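Local coordinates for 1-Cys peroxiredoxin (Vibrio vulnificus MO6-24/O, PDB 5K1G), which is a 1-Cys peroxiredoxin of the thioredoxin-fold class that probably scavenges hydrogen peroxide and nitric oxide, at residues Val36-Pro41 and Glu50-Gly55; Ile71-Val76 and Glu92-Leu97; Lys106-Glu111 and Tyr125-Asp130. All coordinates share one frame; numbering follows the deposited sequence.

Read from the N terminus, the three contacts follow one another in series, none nested within or crossing another, and each closes its loop before the next opens. Contact 1 brings helix 46-58 back against strand 34-40, closing the short link that leaves the strand at Pro41. Contact 2 pairs strands 70-75 and 95-98 side by side, with helix 79-89 as the connection from one to the other. Contact 3 packs the end of helix 103-108 onto strand 120-130, closing the loop that runs through strand 111-113. The mixed sheet unites them: strand 34-40 pairs with strand 70-75 through Val36 and Phe38 to Ala72, and with strand 120-130 through Leu37 to Met127 and Ala39 to Tyr125.

Contact 1 (Val36-Pro41 and Glu50-Gly55)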
# COMPACT_ATOMS: atom_id res chain seq x y z
N VAL A 36 9.85 -8.05 20.04
CA VAL A 36 10.63 -8.00 18.81
C VAL A 36 9.78 -7.31 17.76
O VAL A 36 8.69 -7.78 17.42
CB VAL A 36 11.07 -9.40 18.35
CG1 VAL A 36 11.59 -9.35 16.92
CG2 VAL A 36 12.13 -9.95 19.28
N LEU A 37 10.27 -6.18 17.25
CA LEU A 37 9.59 -5.42 16.21
C LEU A 37 10.52 -5.33 15.01
O LEU A 37 11.65 -4.87 15.14
CB LEU A 37 9.21 -4.02 16.70
CG LEU A 37 8.70 -3.06 15.62
CD1 LEU A 37 7.34 -3.50 15.08
CD2 LEU A 37 8.62 -1.64 16.15
N PHE A 38 10.05 -5.78 13.85
CA PHE A 38 10.81 -5.64 12.62
C PHE A 38 9.97 -4.88 11.60
O PHE A 38 8.74 -5.03 11.55
CB PHE A 38 11.27 -7.00 12.05
CG PHE A 38 10.16 -7.88 11.55
CD1 PHE A 38 9.44 -8.69 12.42
CD2 PHE A 38 9.87 -7.95 10.19
CE1 PHE A 38 8.43 -9.52 11.96
CE2 PHE A 38 8.86 -8.78 9.72
CZ PHE A 38 8.14 -9.56 10.61
N ALA A 39 10.63 -4.04 10.81
CA ALA A 39 9.95 -3.19 9.85
C ALA A 39 10.35 -3.57 8.44
O ALA A 39 11.51 -3.91 8.17
CB ALA A 39 10.29 -1.72 10.10
N VAL A 40 9.38 -3.51 7.53
CA VAL A 40 9.61 -3.84 6.12
C VAL A 40 9.28 -2.63 5.26
O VAL A 40 8.47 -1.78 5.67
CB VAL A 40 8.78 -5.07 5.72
CG1 VAL A 40 9.25 -6.30 6.49
CG2 VAL A 40 7.30 -4.81 5.95
N PRO A 41 9.89 -2.49 4.08
CA PRO A 41 9.53 -1.35 3.21
C PRO A 41 8.13 -1.45 2.63
O PRO A 41 7.54 -0.42 2.31
CB PRO A 41 10.61 -1.40 2.11
CG PRO A 41 11.74 -2.18 2.71
CD PRO A 41 11.09 -3.19 3.60
N GLU A 50 9.08 -13.11 0.90
CA GLU A 50 9.77 -14.38 0.69
C GLU A 50 10.90 -14.64 1.67
O GLU A 50 11.34 -15.79 1.78
CB GLU A 50 10.34 -14.45 -0.74
CG GLU A 50 9.30 -14.29 -1.83
CD GLU A 50 8.19 -15.33 -1.74
OE1 GLU A 50 7.01 -14.95 -1.82
OE2 GLU A 50 8.51 -16.53 -1.58
N ALA A 51 11.38 -13.63 2.39
CA ALA A 51 12.50 -13.84 3.30
C ALA A 51 12.24 -13.27 4.69
O ALA A 51 12.31 -14.00 5.68
CB ALA A 51 13.77 -13.22 2.72
N HIS A 52 11.92 -11.98 4.78
CA HIS A 52 11.89 -11.30 6.07
C HIS A 52 10.77 -11.81 6.96
O HIS A 52 11.03 -12.40 8.02
CB HIS A 52 11.76 -9.79 5.88
CG HIS A 52 12.33 -8.99 7.02
ND1 HIS A 52 12.36 -7.62 7.02
CD2 HIS A 52 12.91 -9.39 8.18
CE1 HIS A 52 12.93 -7.20 8.14
NE2 HIS A 52 13.27 -8.25 8.86
N LEU A 53 9.51 -11.60 6.55
CA LEU A 53 8.38 -12.09 7.34
C LEU A 53 8.40 -13.60 7.52
O LEU A 53 8.18 -14.06 8.65
CB LEU A 53 7.07 -11.61 6.71
CG LEU A 53 5.77 -12.11 7.34
CD1 LEU A 53 5.66 -11.68 8.80
CD2 LEU A 53 4.57 -11.63 6.54
N PRO A 54 8.64 -14.42 6.49
CA PRO A 54 8.69 -15.88 6.73
C PRO A 54 9.73 -16.29 7.76
O PRO A 54 9.50 -17.25 8.50
CB PRO A 54 9.02 -16.45 5.34
CG PRO A 54 8.51 -15.44 4.39
CD PRO A 54 8.75 -14.11 5.05
N GLY A 55 10.86 -15.58 7.82
CA GLY A 55 11.88 -15.93 8.80
C GLY A 55 11.39 -15.80 10.23
O GLY A 55 11.75 -16.61 11.09
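The strand bearing Phe38 and Val40 and the helical segment bearing His52 and Leu53 run nearly antiparallel, with 160° between their N-to-C directions and axes 9.7 Å apart at closest approach. This is the beta-alpha step of the thioredoxin-like fold of peroxiredoxins, in which a central strand leads through a short loop into a helix; that loop and the helix's first turn carry the active-site motif in this family. The helix is not regular here: a wider pi-type turn spans 50-52, and it kinks at Pro54, whose ring nitrogen has no hydrogen to give to the preceding turn. His52 reaches between the two elements. With CG roughly anti to the backbone N (chi1 -153°), its imidazole extends toward the strand and lays one face against Phe38, whose CD2 sits 3.6 Å above the imidazole plane, over its centre. The two ring planes are inclined to each other by 49°, so the pair is oblique. Val40 CG1 approaches His52 ND1 to 3.4 Å. Both ring nitrogens have polar partners elsewhere, ND1 in Arg124 and NE2 in the carbonyl oxygen of Ser148, which together probably fix the ring's rotation. Tyr56 stacks on Phe38, and Trp85 of helix 79-89 touches both Val40 and Leu53. At the rim of the Phe38 ring, in its plane, Leu53 CD1 meets CZ at 3.7 Å.

Contact 2 (Ile71-Val76 and Glu92-Leu97); sequences IASVSV and EEILML
Backbone N and O atoms of Ile71, Ser73 and Ser75 bond to Leu95 and Leu97, in a parallel register that sets Ala72 beside Leu95, Ser73 beside Met96 and Val74 beside Leu97. As usual in parallel pairing, one residue turns its N and its O to two residues that stand two apart on the partner strand. Leu95 N donates almost straight to Ile71 O at 3.0 Å, while Leu95 O receives Ser73 N at 2.8 Å. Ser73 O then accepts Leu97 N at 2.7 Å, nearly along the C=O axis. The bond from Ser75 N to Leu97 O is weak, but the pairing continues through Ser75 and Asp99. Between these bonds, Ala72, Met96 and Val74 each point a CA hydrogen at a carbonyl oxygen across the gap.

The side chains divide between the two faces. On one, Ala72 CB meets Leu97 CD1 at 4.0 Å, and Val74 CG2 lies 3.8 Å from Leu97 O. On the other, Met96, whose chi1 of -28° departs from a staggered rotamer, bends at chi2 and chi3 to bring SD within 3.5 Å of Ser73 OG, a buried hydroxyl with no polar partner in the model. Toward the start of the pairing, Ile71 CG2 lies against Ile94 CD1 at 3.7 Å, and a water bridges Ile71 N to Glu93 O, accepting from the first and donating to the second.

Further out, Ser75 OG is held by Asn77. Helix 79-89 connects the two strands in a beta-alpha-beta crossover and packs on the face carrying Ser73 and Met96, both touched by its Met82; Leu53 and Ile57 of helix 46-58 reach Met96 and Ile94, and strand 34-40 continues the sheet beyond strand 70-75.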
# COMPACT_ATOMS: atom_id res chain seq x y z
N ILE A 71 5.90 -10.64 18.98
CA ILE A 71 6.60 -10.34 17.73
C ILE A 71 5.66 -9.51 16.87
O ILE A 71 4.50 -9.90 16.64
CB ILE A 71 7.03 -11.62 16.99
CG1 ILE A 71 7.82 -12.53 17.93
CG2 ILE A 71 7.87 -11.26 15.77
CD1 ILE A 71 8.09 -13.90 17.35
N ALA A 72 6.14 -8.37 16.39
CA ALA A 72 5.32 -7.44 15.63
C ALA A 72 6.06 -7.00 14.38
O ALA A 72 7.27 -6.80 14.40
CB ALA A 72 4.94 -6.22 16.46
N SER A 73 5.31 -6.84 13.29
CA SER A 73 5.82 -6.27 12.05
C SER A 73 5.10 -4.97 11.77
O SER A 73 3.87 -4.88 11.91
CB SER A 73 5.64 -7.24 10.87
OG SER A 73 4.29 -7.26 10.43
N VAL A 74 5.85 -3.95 11.37
CA VAL A 74 5.28 -2.66 11.01
C VAL A 74 5.70 -2.33 9.59
O VAL A 74 6.79 -2.71 9.13
CB VAL A 74 5.71 -1.55 12.00
CG1 VAL A 74 7.22 -1.35 11.97
CG2 VAL A 74 4.99 -0.24 11.69
N SER A 75 4.81 -1.66 8.87
CA SER A 75 5.12 -1.21 7.52
C SER A 75 4.35 0.07 7.25
O SER A 75 3.30 0.33 7.85
CB SER A 75 4.76 -2.26 6.47
OG SER A 75 5.17 -1.84 5.18
N VAL A 76 4.90 0.89 6.35
CA VAL A 76 4.16 2.05 5.87
C VAL A 76 3.18 1.54 4.82
O VAL A 76 3.41 1.66 3.61
CB VAL A 76 5.10 3.14 5.32
CG1 VAL A 76 4.30 4.36 4.86
CG2 VAL A 76 6.10 3.55 6.38
N GLU A 92 -0.08 -15.87 11.64
CA GLU A 92 -0.94 -15.83 12.82
C GLU A 92 -0.15 -15.46 14.07
O GLU A 92 -0.68 -14.78 14.96
CB GLU A 92 -1.64 -17.17 13.00
CG GLU A 92 -2.91 -17.34 12.17
CD GLU A 92 -2.63 -17.39 10.68
OE1 GLU A 92 -1.77 -18.20 10.26
OE2 GLU A 92 -3.26 -16.62 9.92
N GLU A 93 1.11 -15.89 14.16
CA GLU A 93 1.93 -15.59 15.32
C GLU A 93 2.46 -14.16 15.32
O GLU A 93 3.03 -13.73 16.33
CB GLU A 93 3.11 -16.56 15.39
CG GLU A 93 2.72 -18.02 15.33
CD GLU A 93 3.90 -18.93 15.02
OE1 GLU A 93 4.38 -19.62 15.94
OE2 GLU A 93 4.36 -18.94 13.85
N ILE A 94 2.29 -13.41 14.23
CA ILE A 94 2.88 -12.09 14.06
C ILE A 94 1.78 -11.04 14.13
O ILE A 94 0.75 -11.18 13.47
CB ILE A 94 3.66 -11.99 12.74
CG1 ILE A 94 4.59 -13.19 12.57
CG2 ILE A 94 4.45 -10.68 12.69
CD1 ILE A 94 5.60 -13.35 13.69
N LEU A 95 2.02 -9.99 14.91
CA LEU A 95 1.12 -8.85 14.98
C LEU A 95 1.52 -7.85 13.90
O LEU A 95 2.61 -7.27 13.95
CB LEU A 95 1.17 -8.21 16.37
CG LEU A 95 0.27 -7.00 16.60
CD1 LEU A 95 -1.19 -7.40 16.49
CD2 LEU A 95 0.55 -6.36 17.95
N MET A 96 0.64 -7.65 12.92
CA MET A 96 0.90 -6.72 11.82
C MET A 96 0.36 -5.35 12.18
O MET A 96 -0.84 -5.20 12.44
CB MET A 96 0.27 -7.23 10.52
CG MET A 96 0.13 -8.74 10.44
SD MET A 96 1.66 -9.59 10.04
CE MET A 96 1.81 -9.24 8.30
N LEU A 97 1.23 -4.34 12.18
CA LEU A 97 0.87 -2.98 12.52
C LEU A 97 1.06 -2.08 11.30
O LEU A 97 2.01 -2.24 10.53
CB LEU A 97 1.72 -2.47 13.69
CG LEU A 97 1.58 -3.31 14.96
CD1 LEU A 97 2.66 -2.94 15.98
CD2 LEU A 97 0.19 -3.15 15.58
O HOH W 1 3.62 -12.37 18.61

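Contact 3 (Lys106-Glu111 and Tyr125-Asp130)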
# COMPACT_ATOMS: atom_id res chain seq x y z
N LYS A 106 8.59 8.22 10.66
CA LYS A 106 9.28 9.51 10.64
C LYS A 106 9.67 9.95 12.04
O LYS A 106 10.73 10.55 12.24
CB LYS A 106 8.40 10.56 9.97
CG LYS A 106 8.34 10.44 8.45
CD LYS A 106 7.72 11.67 7.80
CE LYS A 106 6.24 11.79 8.11
NZ LYS A 106 5.57 12.81 7.25
N ALA A 107 8.83 9.65 13.04
CA ALA A 107 9.17 9.98 14.42
C ALA A 107 10.40 9.21 14.89
O ALA A 107 11.10 9.65 15.80
CB ALA A 107 7.99 9.69 15.34
N LEU A 108 10.67 8.05 14.28
CA LEU A 108 11.88 7.29 14.56
C LEU A 108 13.08 7.77 13.76
O LEU A 108 14.20 7.36 14.05
CB LEU A 108 11.66 5.81 14.27
CG LEU A 108 10.63 5.07 15.11
CD1 LEU A 108 10.47 3.65 14.60
CD2 LEU A 108 11.05 5.07 16.56
N GLY A 109 12.86 8.62 12.75
CA GLY A 109 13.94 8.96 11.85
C GLY A 109 14.38 7.82 10.97
O GLY A 109 15.53 7.81 10.51
N LEU A 110 13.51 6.85 10.72
CA LEU A 110 13.85 5.65 9.97
C LEU A 110 13.09 5.56 8.66
O LEU A 110 12.93 4.46 8.11
CB LEU A 110 13.62 4.41 10.83
CG LEU A 110 14.68 4.24 11.92
CD1 LEU A 110 14.30 3.14 12.90
CD2 LEU A 110 16.03 3.94 11.27
N GLU A 111 12.62 6.68 8.13
CA GLU A 111 11.97 6.68 6.84
C GLU A 111 13.00 6.67 5.72
O GLU A 111 14.19 6.95 5.92
CB GLU A 111 11.04 7.89 6.69
CG GLU A 111 11.76 9.21 6.46
CD GLU A 111 12.18 9.90 7.75
OE1 GLU A 111 12.40 9.21 8.77
OE2 GLU A 111 12.28 11.14 7.74
N TYR A 125 14.46 -2.63 9.40
CA TYR A 125 15.16 -2.72 10.67
C TYR A 125 14.47 -3.74 11.56
O TYR A 125 13.39 -4.25 11.25
CB TYR A 125 15.24 -1.35 11.38
CG TYR A 125 13.91 -0.76 11.80
CD1 TYR A 125 13.29 -1.15 12.98
CD2 TYR A 125 13.29 0.22 11.03
CE1 TYR A 125 12.08 -0.61 13.37
CE2 TYR A 125 12.08 0.78 11.42
CZ TYR A 125 11.48 0.35 12.58
OH TYR A 125 10.27 0.89 12.97
N ALA A 126 15.12 -4.04 12.68
CA ALA A 126 14.56 -4.90 13.71
C ALA A 126 15.02 -4.39 15.07
O ALA A 126 16.18 -4.00 15.23
CB ALA A 126 15.00 -6.36 13.52
N MET A 127 14.10 -4.37 16.03
CA MET A 127 14.42 -3.93 17.38
C MET A 127 14.02 -4.99 18.39
O MET A 127 13.12 -5.80 18.15
CB MET A 127 13.71 -2.63 17.78
CG MET A 127 13.56 -1.57 16.73
SD MET A 127 12.54 -0.25 17.41
CE MET A 127 13.05 1.14 16.39
N ILE A 128 14.70 -4.96 19.53
CA ILE A 128 14.25 -5.62 20.75
C ILE A 128 13.86 -4.51 21.72
O ILE A 128 14.68 -3.64 22.05
CB ILE A 128 15.32 -6.53 21.35
CG1 ILE A 128 15.66 -7.66 20.37
CG2 ILE A 128 14.86 -7.10 22.68
CD1 ILE A 128 16.82 -8.52 20.79
N ILE A 129 12.61 -4.52 22.16
CA ILE A 129 12.06 -3.45 22.99
C ILE A 129 11.66 -4.06 24.33
O ILE A 129 10.80 -4.95 24.38
CB ILE A 129 10.86 -2.77 22.32
CG1 ILE A 129 11.19 -2.42 20.87
CG2 ILE A 129 10.47 -1.51 23.07
CD1 ILE A 129 9.99 -1.99 20.05
N ASP A 130 12.28 -3.60 25.40
CA ASP A 130 12.01 -4.08 26.75
C ASP A 130 11.27 -2.98 27.51
O ASP A 130 11.86 -1.95 27.85
CB ASP A 130 13.30 -4.47 27.47
CG ASP A 130 13.77 -5.85 27.09
OD1 ASP A 130 12.95 -6.79 27.13
OD2 ASP A 130 14.97 -6.01 26.76
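Leu110 lays its CD1 methyl over one face of the Tyr125 ring, 3.8 Å from the centroid and 21° off the ring normal, in a CH-pi contact displaced toward the rim on the CD2-CE2 side. Leu110 CB stays above the same face, outside the rim near Tyr125 CE2, so the leucine crosses the ring at a slant. Leu108 comes from a different direction: its chain runs at about a right angle to the tyrosine, and CD1 abuts the phenolic end, 3.2 Å from Tyr125 OH. Two leucines therefore hold two parts of one side chain, the first its face and the second its hydroxyl end. With chi1 at 64°, the Tyr125 ring stands between the backbone N and the carbonyl carbon and turns toward the helix end.

Met127, two residues further on the strand and turned the same way, completes the cluster. Its chain is extended beyond CG, carrying CE to 4.0 Å from Leu108 CD1 and 4.2 Å from Leu110 CD1. The two leucines straddle a Schellman motif at Gly109, whose positive phi ends helix 103-108 and whose N bonds back to Lys106 O at 2.9 Å.

The result is plain apolar packing of a helix end on a strand of the thioredoxin-like sheet. Val139 of strand 133-139 touches both Leu110 and Tyr125, Ile2 and Pro9 near the N terminus lie against Leu108, and Ala39 of strand 34-40 meets Tyr125. On strand 120-130, Ala126 and Ile128 instead pack against helix 150-158.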